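Local coordinates for rhamnose ABC transporter, rhamnose-binding protein (PDB 5BQ3) that probably binds rhamnose or a related sugar outside the cell and delivers it to an ABC transporter, at residues A[33-38]-A[115-120]; A[127-132]-A[279-284]; A[146-151]-A[244-249]; A[208-213]-A[217-222]; A[231-234]-A[238-241]. All blocks are in the same frame, centred on the assembly; numbering follows the deposited sequence.

Contact 1 (A[33-38]-A[115-120])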
# COMPACT_ATOMS: atom_id res chain seq x y z
N ILE A 33 14.17 -2.27 -8.06
CA ILE A 33 14.07 -3.71 -7.90
C ILE A 33 12.72 -4.05 -7.23
O ILE A 33 12.58 -3.88 -6.02
CB ILE A 33 15.29 -4.35 -7.15
CG1 ILE A 33 16.64 -3.95 -7.80
CG2 ILE A 33 15.14 -5.89 -7.09
CD1 ILE A 33 17.85 -4.09 -6.90
N PRO A 34 11.73 -4.54 -8.01
CA PRO A 34 10.45 -4.93 -7.39
C PRO A 34 10.56 -6.30 -6.72
O PRO A 34 11.59 -6.97 -6.85
CB PRO A 34 9.48 -4.94 -8.57
CG PRO A 34 10.32 -5.31 -9.74
CD PRO A 34 11.73 -4.82 -9.47
N LYS A 35 9.49 -6.73 -6.02
CA LYS A 35 9.42 -8.04 -5.36
C LYS A 35 9.53 -9.17 -6.39
O LYS A 35 10.19 -10.18 -6.15
CB LYS A 35 8.09 -8.17 -4.60
CG LYS A 35 8.04 -7.46 -3.26
CD LYS A 35 6.73 -7.73 -2.56
CE LYS A 35 6.73 -7.20 -1.15
NZ LYS A 35 5.44 -7.48 -0.46
N GLN A 36 8.88 -8.97 -7.55
CA GLN A 36 8.78 -9.90 -8.67
C GLN A 36 8.59 -9.09 -9.96
O GLN A 36 7.96 -8.03 -9.93
CB GLN A 36 7.57 -10.83 -8.41
CG GLN A 36 7.33 -11.93 -9.43
CD GLN A 36 6.15 -12.79 -9.05
OE1 GLN A 36 6.29 -13.95 -8.66
NE2 GLN A 36 4.95 -12.24 -9.17
N LEU A 37 9.13 -9.59 -11.08
CA LEU A 37 8.97 -8.94 -12.39
C LEU A 37 7.61 -9.27 -13.00
O LEU A 37 7.04 -10.33 -12.72
CB LEU A 37 10.09 -9.36 -13.37
CG LEU A 37 11.46 -8.71 -13.22
CD1 LEU A 37 12.41 -9.27 -14.25
CD2 LEU A 37 11.40 -7.19 -13.39
N ASN A 38 7.11 -8.36 -13.86
CA ASN A 38 5.87 -8.44 -14.63
C ASN A 38 4.62 -8.68 -13.75
O ASN A 38 3.75 -9.48 -14.10
CB ASN A 38 5.98 -9.51 -15.74
CG ASN A 38 7.22 -9.40 -16.60
OD1 ASN A 38 8.05 -10.31 -16.65
ND2 ASN A 38 7.41 -8.26 -17.27
N THR A 115 13.93 2.10 0.29
CA THR A 115 12.96 1.01 0.26
C THR A 115 11.56 1.60 0.06
O THR A 115 11.30 2.70 0.54
CB THR A 115 13.05 0.11 1.50
OG1 THR A 115 12.96 0.91 2.68
CG2 THR A 115 14.31 -0.74 1.53
N PHE A 116 10.69 0.89 -0.67
CA PHE A 116 9.31 1.34 -0.92
C PHE A 116 8.35 0.14 -0.90
O PHE A 116 8.78 -0.99 -1.14
CB PHE A 116 9.19 2.19 -2.22
CG PHE A 116 9.47 1.61 -3.60
CD1 PHE A 116 10.12 0.40 -3.76
CD2 PHE A 116 9.10 2.31 -4.74
CE1 PHE A 116 10.38 -0.12 -5.03
CE2 PHE A 116 9.36 1.80 -6.02
CZ PHE A 116 10.00 0.59 -6.15
N ASP A 117 7.07 0.38 -0.56
CA ASP A 117 5.99 -0.63 -0.43
C ASP A 117 6.26 -1.50 0.82
O ASP A 117 5.56 -1.34 1.83
CB ASP A 117 5.81 -1.47 -1.72
CG ASP A 117 4.84 -2.63 -1.64
OD1 ASP A 117 3.67 -2.41 -1.22
OD2 ASP A 117 5.21 -3.75 -2.05
N SER A 118 7.28 -2.37 0.76
CA SER A 118 7.70 -3.24 1.86
C SER A 118 9.13 -2.90 2.27
O SER A 118 10.03 -2.86 1.43
CB SER A 118 7.57 -4.71 1.48
OG SER A 118 6.20 -5.05 1.31
N ASP A 119 9.31 -2.65 3.58
CA ASP A 119 10.58 -2.27 4.17
C ASP A 119 11.48 -3.46 4.50
O ASP A 119 11.03 -4.61 4.58
CB ASP A 119 10.32 -1.47 5.47
CG ASP A 119 11.47 -0.57 5.93
OD1 ASP A 119 12.32 -0.21 5.09
OD2 ASP A 119 11.49 -0.21 7.13
N SER A 120 12.77 -3.16 4.69
CA SER A 120 13.79 -4.08 5.17
C SER A 120 13.98 -3.77 6.66
O SER A 120 13.11 -3.12 7.25
CB SER A 120 15.08 -3.90 4.36
OG SER A 120 15.65 -2.62 4.56

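Contact 2 (A[127-132]-A[279-284])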
# COMPACT_ATOMS: atom_id res chain seq x y z
N LEU A 127 16.43 5.41 3.70
CA LEU A 127 15.06 5.92 3.75
C LEU A 127 14.04 4.86 3.35
O LEU A 127 14.34 4.01 2.51
CB LEU A 127 14.96 7.12 2.77
CG LEU A 127 14.29 8.41 3.24
CD1 LEU A 127 15.02 9.05 4.41
CD2 LEU A 127 14.26 9.42 2.11
N PHE A 128 12.83 4.91 3.95
CA PHE A 128 11.71 4.04 3.61
C PHE A 128 10.51 4.90 3.17
O PHE A 128 10.17 5.86 3.85
CB PHE A 128 11.32 3.09 4.77
CG PHE A 128 10.04 2.30 4.57
CD1 PHE A 128 9.86 1.49 3.46
CD2 PHE A 128 9.01 2.37 5.51
CE1 PHE A 128 8.66 0.78 3.27
CE2 PHE A 128 7.82 1.66 5.33
CZ PHE A 128 7.66 0.87 4.21
N ILE A 129 9.90 4.55 2.02
CA ILE A 129 8.74 5.24 1.47
C ILE A 129 7.52 4.35 1.65
O ILE A 129 7.42 3.29 1.02
CB ILE A 129 8.93 5.68 -0.02
CG1 ILE A 129 10.35 6.26 -0.31
CG2 ILE A 129 7.82 6.64 -0.48
CD1 ILE A 129 10.78 7.57 0.45
N ASN A 130 6.61 4.76 2.55
CA ASN A 130 5.38 4.02 2.81
C ASN A 130 4.22 4.68 2.07
O ASN A 130 4.13 5.91 2.04
CB ASN A 130 5.10 3.96 4.32
CG ASN A 130 4.27 2.79 4.79
OD1 ASN A 130 3.83 1.91 4.03
ND2 ASN A 130 4.06 2.73 6.09
N GLN A 131 3.35 3.86 1.46
CA GLN A 131 2.17 4.32 0.71
C GLN A 131 1.23 5.11 1.60
O GLN A 131 0.86 6.24 1.27
CB GLN A 131 1.39 3.12 0.12
CG GLN A 131 2.22 2.10 -0.64
CD GLN A 131 2.54 0.89 0.20
OE1 GLN A 131 3.26 0.97 1.21
NE2 GLN A 131 2.02 -0.26 -0.20
N VAL A 132 0.84 4.50 2.73
CA VAL A 132 -0.12 5.01 3.71
C VAL A 132 0.32 4.70 5.15
O VAL A 132 1.04 3.73 5.37
CB VAL A 132 -1.53 4.37 3.43
CG1 VAL A 132 -2.19 5.00 2.20
CG2 VAL A 132 -1.45 2.86 3.27
N ALA A 279 11.78 7.85 -6.14
CA ALA A 279 12.79 8.29 -7.10
C ALA A 279 13.30 9.69 -6.75
O ALA A 279 14.49 9.95 -6.91
CB ALA A 279 12.22 8.27 -8.51
N TYR A 280 12.41 10.57 -6.25
CA TYR A 280 12.76 11.93 -5.84
C TYR A 280 13.52 11.91 -4.51
O TYR A 280 14.41 12.74 -4.30
CB TYR A 280 11.52 12.84 -5.74
CG TYR A 280 11.18 13.53 -7.04
CD1 TYR A 280 11.75 14.75 -7.38
CD2 TYR A 280 10.31 12.94 -7.96
CE1 TYR A 280 11.46 15.38 -8.59
CE2 TYR A 280 10.00 13.57 -9.17
CZ TYR A 280 10.58 14.78 -9.48
OH TYR A 280 10.28 15.40 -10.67
N ALA A 281 13.17 10.95 -3.62
CA ALA A 281 13.80 10.75 -2.31
C ALA A 281 15.24 10.27 -2.48
O ALA A 281 16.12 10.72 -1.75
CB ALA A 281 13.01 9.75 -1.50
N GLY A 282 15.46 9.38 -3.45
CA GLY A 282 16.77 8.84 -3.77
C GLY A 282 17.68 9.86 -4.42
O GLY A 282 18.88 9.89 -4.14
N ALA A 283 17.11 10.72 -5.28
CA ALA A 283 17.81 11.80 -5.98
C ALA A 283 18.26 12.87 -4.99
O ALA A 283 19.34 13.44 -5.16
CB ALA A 283 16.90 12.41 -7.04
N ALA A 284 17.44 13.14 -3.96
CA ALA A 284 17.70 14.11 -2.90
C ALA A 284 18.86 13.65 -1.99
O ALA A 284 19.67 14.48 -1.58
CB ALA A 284 16.45 14.34 -2.07

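Contact 3 (A[146-151]-A[244-249])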
# COMPACT_ATOMS: atom_id res chain seq x y z
N SER A 146 -19.21 4.69 8.56
CA SER A 146 -20.06 5.67 9.24
C SER A 146 -20.92 6.46 8.26
O SER A 146 -22.11 6.63 8.50
CB SER A 146 -19.20 6.62 10.07
OG SER A 146 -20.00 7.39 10.96
N ASP A 147 -20.32 6.89 7.13
CA ASP A 147 -20.98 7.65 6.07
C ASP A 147 -22.06 6.81 5.36
O ASP A 147 -23.15 7.32 5.10
CB ASP A 147 -19.94 8.16 5.06
CG ASP A 147 -20.49 8.93 3.86
OD1 ASP A 147 -21.20 9.94 4.08
OD2 ASP A 147 -20.16 8.54 2.72
N GLN A 148 -21.76 5.52 5.07
CA GLN A 148 -22.67 4.62 4.37
C GLN A 148 -23.80 4.09 5.27
O GLN A 148 -24.94 4.06 4.80
CB GLN A 148 -21.89 3.46 3.74
CG GLN A 148 -21.22 3.84 2.42
CD GLN A 148 -20.23 2.81 1.93
OE1 GLN A 148 -19.03 3.08 1.80
NE2 GLN A 148 -20.70 1.61 1.59
N ILE A 149 -23.50 3.67 6.52
CA ILE A 149 -24.51 3.14 7.46
C ILE A 149 -25.44 4.25 7.98
O ILE A 149 -26.58 3.97 8.35
CB ILE A 149 -23.92 2.30 8.63
CG1 ILE A 149 -22.92 3.10 9.50
CG2 ILE A 149 -23.32 0.99 8.12
CD1 ILE A 149 -22.38 2.39 10.75
N GLY A 150 -24.94 5.48 8.01
CA GLY A 150 -25.70 6.63 8.47
C GLY A 150 -25.43 7.03 9.91
O GLY A 150 -26.33 7.53 10.58
N GLY A 151 -24.20 6.81 10.37
CA GLY A 151 -23.75 7.17 11.71
C GLY A 151 -23.76 6.06 12.74
O GLY A 151 -22.98 6.12 13.70
N PHE A 244 -24.19 -2.86 2.97
CA PHE A 244 -23.09 -2.10 2.39
C PHE A 244 -21.76 -2.84 2.51
O PHE A 244 -21.54 -3.57 3.47
CB PHE A 244 -22.97 -0.72 3.08
CG PHE A 244 -24.13 0.21 2.82
CD1 PHE A 244 -24.11 1.07 1.73
CD2 PHE A 244 -25.22 0.24 3.67
CE1 PHE A 244 -25.19 1.93 1.48
CE2 PHE A 244 -26.30 1.10 3.43
CZ PHE A 244 -26.27 1.94 2.33
N LEU A 245 -20.88 -2.66 1.52
CA LEU A 245 -19.57 -3.29 1.54
C LEU A 245 -18.50 -2.27 1.22
O LEU A 245 -18.54 -1.60 0.19
CB LEU A 245 -19.48 -4.51 0.59
CG LEU A 245 -18.10 -5.17 0.45
CD1 LEU A 245 -17.67 -5.88 1.73
CD2 LEU A 245 -18.07 -6.11 -0.70
N THR A 246 -17.52 -2.18 2.11
CA THR A 246 -16.38 -1.28 1.99
C THR A 246 -15.13 -1.99 2.54
O THR A 246 -15.22 -3.11 3.05
CB THR A 246 -16.69 0.08 2.65
OG1 THR A 246 -15.65 1.00 2.34
CG2 THR A 246 -16.89 -0.01 4.15
N GLY A 247 -13.99 -1.33 2.40
CA GLY A 247 -12.71 -1.84 2.85
C GLY A 247 -11.60 -1.44 1.91
O GLY A 247 -11.59 -0.31 1.42
N LEU A 248 -10.68 -2.37 1.65
CA LEU A 248 -9.54 -2.14 0.76
C LEU A 248 -9.62 -3.08 -0.43
O LEU A 248 -9.60 -4.29 -0.24
CB LEU A 248 -8.21 -2.30 1.52
CG LEU A 248 -8.05 -1.50 2.82
CD1 LEU A 248 -6.96 -2.08 3.66
CD2 LEU A 248 -7.77 -0.03 2.55
N GLY A 249 -9.73 -2.52 -1.63
CA GLY A 249 -9.84 -3.28 -2.87
C GLY A 249 -9.08 -2.76 -4.08
O GLY A 249 -8.46 -1.70 -4.01

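Contact 4 (A[208-213]-A[217-222])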
# COMPACT_ATOMS: atom_id res chain seq x y z
N GLY A 208 -21.78 -17.26 5.49
CA GLY A 208 -22.07 -17.59 6.88
C GLY A 208 -22.29 -16.38 7.76
O GLY A 208 -23.00 -16.47 8.77
N LEU A 209 -21.68 -15.24 7.38
CA LEU A 209 -21.77 -13.95 8.07
C LEU A 209 -23.21 -13.43 8.05
O LEU A 209 -23.70 -12.96 9.08
CB LEU A 209 -20.83 -12.94 7.38
CG LEU A 209 -20.31 -11.75 8.18
CD1 LEU A 209 -19.56 -12.19 9.42
CD2 LEU A 209 -19.38 -10.91 7.32
N LEU A 210 -23.90 -13.54 6.90
CA LEU A 210 -25.29 -13.11 6.73
C LEU A 210 -26.26 -14.15 7.31
O LEU A 210 -27.41 -13.81 7.58
CB LEU A 210 -25.62 -12.84 5.24
CG LEU A 210 -25.37 -11.41 4.68
CD1 LEU A 210 -26.07 -10.33 5.49
CD2 LEU A 210 -23.89 -11.12 4.48
N GLN A 211 -25.79 -15.39 7.52
CA GLN A 211 -26.57 -16.47 8.13
C GLN A 211 -26.63 -16.29 9.65
O GLN A 211 -27.71 -16.44 10.23
CB GLN A 211 -25.99 -17.85 7.77
CG GLN A 211 -26.38 -18.33 6.37
CD GLN A 211 -25.65 -19.57 5.91
OE1 GLN A 211 -24.88 -20.21 6.64
NE2 GLN A 211 -25.88 -19.95 4.66
N ALA A 212 -25.49 -15.94 10.27
CA ALA A 212 -25.35 -15.70 11.71
C ALA A 212 -25.81 -14.30 12.11
O ALA A 212 -26.28 -14.11 13.23
CB ALA A 212 -23.91 -15.93 12.14
N HIS A 213 -25.65 -13.31 11.21
CA HIS A 213 -26.04 -11.91 11.44
C HIS A 213 -26.87 -11.39 10.25
O HIS A 213 -26.32 -10.69 9.39
CB HIS A 213 -24.80 -11.03 11.70
CG HIS A 213 -23.96 -11.48 12.85
ND1 HIS A 213 -22.88 -12.33 12.66
CD2 HIS A 213 -24.06 -11.18 14.16
CE1 HIS A 213 -22.36 -12.51 13.86
NE2 HIS A 213 -23.03 -11.84 14.80
N ASN A 217 -25.75 -4.29 8.80
CA ASN A 217 -25.83 -3.03 8.06
C ASN A 217 -24.71 -2.90 7.03
O ASN A 217 -24.95 -2.38 5.94
CB ASN A 217 -25.80 -1.83 9.02
CG ASN A 217 -27.07 -1.65 9.82
OD1 ASN A 217 -27.25 -2.24 10.89
ND2 ASN A 217 -27.96 -0.81 9.33
N ALA A 218 -23.48 -3.36 7.37
CA ALA A 218 -22.31 -3.28 6.50
C ALA A 218 -21.23 -4.31 6.83
O ALA A 218 -21.22 -4.89 7.92
CB ALA A 218 -21.70 -1.88 6.57
N ILE A 219 -20.29 -4.51 5.88
CA ILE A 219 -19.13 -5.40 6.00
C ILE A 219 -17.87 -4.60 5.63
O ILE A 219 -17.84 -3.96 4.58
CB ILE A 219 -19.26 -6.71 5.15
CG1 ILE A 219 -20.52 -7.52 5.52
CG2 ILE A 219 -18.01 -7.60 5.30
CD1 ILE A 219 -21.02 -8.51 4.47
N VAL A 220 -16.85 -4.63 6.50
CA VAL A 220 -15.54 -4.01 6.27
C VAL A 220 -14.58 -5.13 5.91
O VAL A 220 -14.42 -6.07 6.69
CB VAL A 220 -15.00 -3.18 7.47
CG1 VAL A 220 -13.77 -2.37 7.07
CG2 VAL A 220 -16.07 -2.26 8.03
N SER A 221 -13.95 -5.04 4.73
CA SER A 221 -13.01 -6.07 4.31
C SER A 221 -11.63 -5.45 4.03
O SER A 221 -11.39 -4.96 2.92
CB SER A 221 -13.54 -6.85 3.11
OG SER A 221 -13.04 -8.18 3.15
N PRO A 222 -10.72 -5.44 5.03
CA PRO A 222 -9.39 -4.84 4.81
C PRO A 222 -8.44 -5.78 4.04
O PRO A 222 -7.29 -5.96 4.43
CB PRO A 222 -8.91 -4.54 6.23
CG PRO A 222 -9.56 -5.59 7.07
CD PRO A 222 -10.84 -5.98 6.40

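Contact 5 (A[231-234]-A[238-241])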
# COMPACT_ATOMS: atom_id res chain seq x y z
N ALA A 231 -18.23 -9.13 -2.40
CA ALA A 231 -18.97 -8.40 -3.43
C ALA A 231 -19.67 -9.36 -4.38
O ALA A 231 -20.81 -9.11 -4.76
CB ALA A 231 -18.03 -7.49 -4.20
N ARG A 232 -19.00 -10.49 -4.71
CA ARG A 232 -19.55 -11.53 -5.58
C ARG A 232 -20.73 -12.23 -4.91
O ARG A 232 -21.69 -12.59 -5.59
CB ARG A 232 -18.46 -12.55 -5.96
CG ARG A 232 -18.80 -13.35 -7.22
CD ARG A 232 -17.64 -14.18 -7.72
NE ARG A 232 -17.38 -15.34 -6.87
CZ ARG A 232 -16.33 -15.45 -6.06
NH1 ARG A 232 -15.43 -14.48 -5.99
NH2 ARG A 232 -16.17 -16.54 -5.32
N TYR A 233 -20.68 -12.38 -3.57
CA TYR A 233 -21.76 -13.00 -2.79
C TYR A 233 -22.97 -12.06 -2.69
O TYR A 233 -24.09 -12.49 -2.96
CB TYR A 233 -21.29 -13.43 -1.39
CG TYR A 233 -22.43 -13.81 -0.46
CD1 TYR A 233 -23.12 -15.01 -0.63
CD2 TYR A 233 -22.85 -12.95 0.55
CE1 TYR A 233 -24.20 -15.34 0.19
CE2 TYR A 233 -23.93 -13.28 1.37
CZ TYR A 233 -24.59 -14.48 1.19
OH TYR A 233 -25.65 -14.81 2.01
N LEU A 234 -22.74 -10.79 -2.29
CA LEU A 234 -23.78 -9.78 -2.10
C LEU A 234 -24.55 -9.47 -3.39
O LEU A 234 -25.77 -9.35 -3.34
CB LEU A 234 -23.21 -8.49 -1.50
CG LEU A 234 -22.80 -8.55 -0.03
CD1 LEU A 234 -21.77 -7.50 0.29
CD2 LEU A 234 -24.00 -8.42 0.90
N ASP A 238 -29.96 -11.63 -2.04
CA ASP A 238 -31.06 -10.70 -1.78
C ASP A 238 -30.59 -9.45 -1.00
O ASP A 238 -31.35 -8.48 -0.89
CB ASP A 238 -32.18 -11.41 -0.99
CG ASP A 238 -32.84 -12.60 -1.68
OD1 ASP A 238 -32.23 -13.16 -2.62
OD2 ASP A 238 -33.95 -12.99 -1.26
N TYR A 239 -29.35 -9.48 -0.46
CA TYR A 239 -28.76 -8.41 0.33
C TYR A 239 -28.07 -7.33 -0.53
O TYR A 239 -27.46 -6.42 0.03
CB TYR A 239 -27.76 -8.99 1.35
CG TYR A 239 -28.37 -9.93 2.36
CD1 TYR A 239 -29.09 -9.44 3.45
CD2 TYR A 239 -28.22 -11.31 2.25
CE1 TYR A 239 -29.66 -10.31 4.39
CE2 TYR A 239 -28.78 -12.18 3.18
CZ TYR A 239 -29.50 -11.68 4.25
OH TYR A 239 -30.05 -12.53 5.17
N LYS A 240 -28.18 -7.41 -1.88
CA LYS A 240 -27.59 -6.45 -2.82
C LYS A 240 -28.19 -5.06 -2.59
O LYS A 240 -29.41 -4.89 -2.67
CB LYS A 240 -27.79 -6.90 -4.28
CG LYS A 240 -26.91 -6.15 -5.28
CD LYS A 240 -27.28 -6.46 -6.72
CE LYS A 240 -26.48 -5.63 -7.69
NZ LYS A 240 -26.89 -5.90 -9.10
N GLY A 241 -27.33 -4.10 -2.26
CA GLY A 241 -27.72 -2.72 -1.98
C GLY A 241 -28.18 -2.48 -0.56
O GLY A 241 -28.03 -1.37 -0.05

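Contact 1 (A[33-38]-A[115-120])
Where two strands of the parallel sheet give way to loops at their carboxyl ends, Lys-35 reaches across from the loop after strand 29-33 to Ser-118, just beyond strand 112-116. The bridge is a single hydrogen bond, Lys-35 NZ to Ser-118 OG, 3.1 Å long. Beyond CG the lysine chain is fully extended, and with CG set beside the backbone N (chi1 -79°) the ammonium group is carried over to the serine, whose CB lies 3.7 Å from Lys-35 CE. The carboxylate of Asp-117 stands beside the same chain. Its OD2 is 4.1 Å from Lys-35 NZ, beyond salt-bridge range, yet the opposite charges probably still attract.

This is a familiar setting in type I periplasmic binding proteins: the loops leaving the sheet at this end face the cleft between the two lobes, where the sugar is generally held. Strand 88-91 runs between the two strands concerned, and the two loops meet beyond its end. Deeper down, Ile-33 O comes to the edge of the Phe-116 ring, 4.5 Å from CE1 and near the ring plane, while Met-45, Val-90 and Ile-129 pack against this phenylalanine. With a leucine in place of Lys-35, Ser-118 OG would probably lose its bond across the loops and Asp-117 its nearby positive charge. Behind the contact, within 115-120, Thr-115 OG1 donates to Asp-119 OD1 at 2.7 Å, nearly in line with the C-O bond, and Arg-125 forms a salt bridge with the same oxygen.

Contact 2 (A[127-132]-A[279-284])
Ala-281, on helix 271-287, offers its methyl group to both Leu-127 and Ile-129, and these three residues make the whole of the direct contact. It is a worked case of the layered alpha/beta architecture of type I periplasmic binding proteins, in which helices cover the faces of a parallel sheet. The strand involved, 127-130, lies between strands 112-116 and 313-315. Because Leu-127 and Ile-129 are two positions apart, both project from the same face of the sheet, toward the helix, while Phe-128 between them turns to the other face and meets Asp-119.

Ala-281 has the most surface buried here, about 50 Å², and its one methyl carbon accounts for both meetings. With nothing beyond CB, it lets the helix come in close: its CA is 7.9 Å from that of Leu-127. The leucine meets the methyl through a single branch, CD2. Ile-129 does so through the end of its longer branch, where the turn at chi2 of -62° swings CD1 toward the helix. The same isoleucine also packs against Leu-274, Val-277 and Ala-278, so the helix is followed over several residues rather than touched at one point. On the sheet side, Val-314 flanks both strand residues. No hydrogen bond crosses between the segments, and all three partners are buried and apolar.

The two branches converge on Ala-281 CB, with Leu-127 CD2 at 3.8 Å and Ile-129 CD1 at 3.7 Å.

Contact 3 (A[146-151]-A[244-249])
One face of the Phe-244 ring is overlaid by Gln-148, which uses both its backbone and its side chain. The carbonyl oxygen, Gln-148 O, stands 3.4 Å above the ring plane, offset toward the rim on the side of CE2 and CZ. Over the same face, Gln-148 CB makes a CH-pi contact, 4.2 Å from the ring centroid and 27° off the ring normal. The amide of the glutamine does not stack on the ring: the two planes are 68° apart, and it is NE2 that comes closest, 3.5 Å from Phe-244 CD1. Ala-218 and Lys-264 also pack against this ring.

An extended chain beyond CG, starting from a CG that lies anti to the carbonyl carbon (chi1 -80°), brings the amide over the strand toward Thr-246. There Gln-148 OE1 approaches Thr-246 CB at 3.9 Å; the threonine hydroxyl itself is hydrogen-bonded to the backbone oxygen of Glu-265. The contact thus lays the last turn of helix 134-149 on strand 244-247, an outer strand of the second lobe's parallel sheet. Gly-150 is the first residue to leave helical geometry, with positive phi, and Ser-146 O accepts from both Gly-150 N and Gly-151 N.

Since no hydrogen bond joins the segments, their fit relies on dispersion and weakly polar contacts with an aromatic face, a chemistry that fixes position more by shape than by direction.

Contact 4 (A[208-213]-A[217-222])
The last turn of helix 199-212 lies over strand 218-221, with the CA atoms of Leu-209 and Ile-219 9.2 Å apart and His-213 the first residue to leave helical geometry. The leucine and the isoleucine reach toward each other tip to tip. A single branch of the leucine, CD2, rests against both branches of the isoleucine, lying 4.0 Å from Ile-219 CG1 and 4.1 Å from Ile-219 CG2. Leu-210 comes in at a slant instead, and its CD2 meets Ile-219 CD1 at 3.9 Å. With CG1 of Ile-219 opposite the carbonyl carbon (chi1 -57°), the long branch is carried toward the leucines.

The topology is a beta-alpha-beta crossover of the Rossmann-like second lobe. Strand 187-194 leads into helix 199-212, and the chain then returns as strand 218-221 on the far side of strand 153-159. Leu-209 bridges two neighbouring strands, touching Ala-191 and Val-193 on one and Ala-156 on the other, while Ile-219 also packs on Leu-158 and Val-243. Replacing Ile-219 by an alanine would probably leave the CD2 methyls of both leucines without their partner on the strand, and so open a gap beneath the helix end.

Where the helix finishes, the backbone bond from His-213 N to Leu-209 O is 2.9 Å long, and the same oxygen lies in the plane of the His-213 imidazole, at its edge.

Contact 5 (A[231-234]-A[238-241])
Leu-234 and Tyr-239 form the close-packed side of this chain reversal, whereas Lys-240 leads out of it into solvent. The leucine sends CD2 against the root of the tyrosine, 3.8 Å from Tyr-239 CB, and the two side chains cross at about a right angle. Leu-210 and Pro-214, of the neighbouring helix and loop, pack against the Tyr-239 side chain. Leu-234 is the buried partner, and Val-243 and Leu-245 also pack against it.

The fit slackens away from this point. Tyr-233 approaches the Tyr-239 ring obliquely with its hydroxyl, Tyr-233 OH being 4.3 Å from Tyr-239 CE2. On the open side, Lys-240 turns CG anti to its backbone N (chi1 -165°), and from there an extended chain runs outward past Thr-262 and Asp-260. Only its first carbons stay near helix 224-236, with CB beside the carbonyl oxygen of Leu-234. That oxygen is poorly placed for the backbone N of Lys-240, and it takes a hydrogen bond from Ser-237 OG instead.

No hydrogen bond passes directly between the segments, although the chain doubles back enough to bring the CA atoms of Leu-234 and Lys-240 to 5.1 Å. The reversal at the end of helix 224-236 forms the helix-to-strand link of a beta-alpha-beta unit, here returning the chain to strand 244-247, beside strand 218-221 where the unit began.

In the fold
From the N terminus, contact 1 closes the first long loop, joining the ends of strands 29-33 and 112-116 before contact 2 opens. Contact 2 spans the longest stretch: it starts on the next sheet strand, 127-130, which pairs directly with 112-116, and closes only when the chain has come back to the first lobe as helix 271-287. The second-lobe contacts all lie within that loop. Contact 3 encloses contacts 4 and 5, which follow one another as short helix-to-loop-or-strand closures, so the contacts nest or run in series and none cross. Contacts 3 and 4 meet through paired strands 218-221 and 244-247, while contact 5 touches both. Contacts 1 and 3 lie about 31 Å apart between centres.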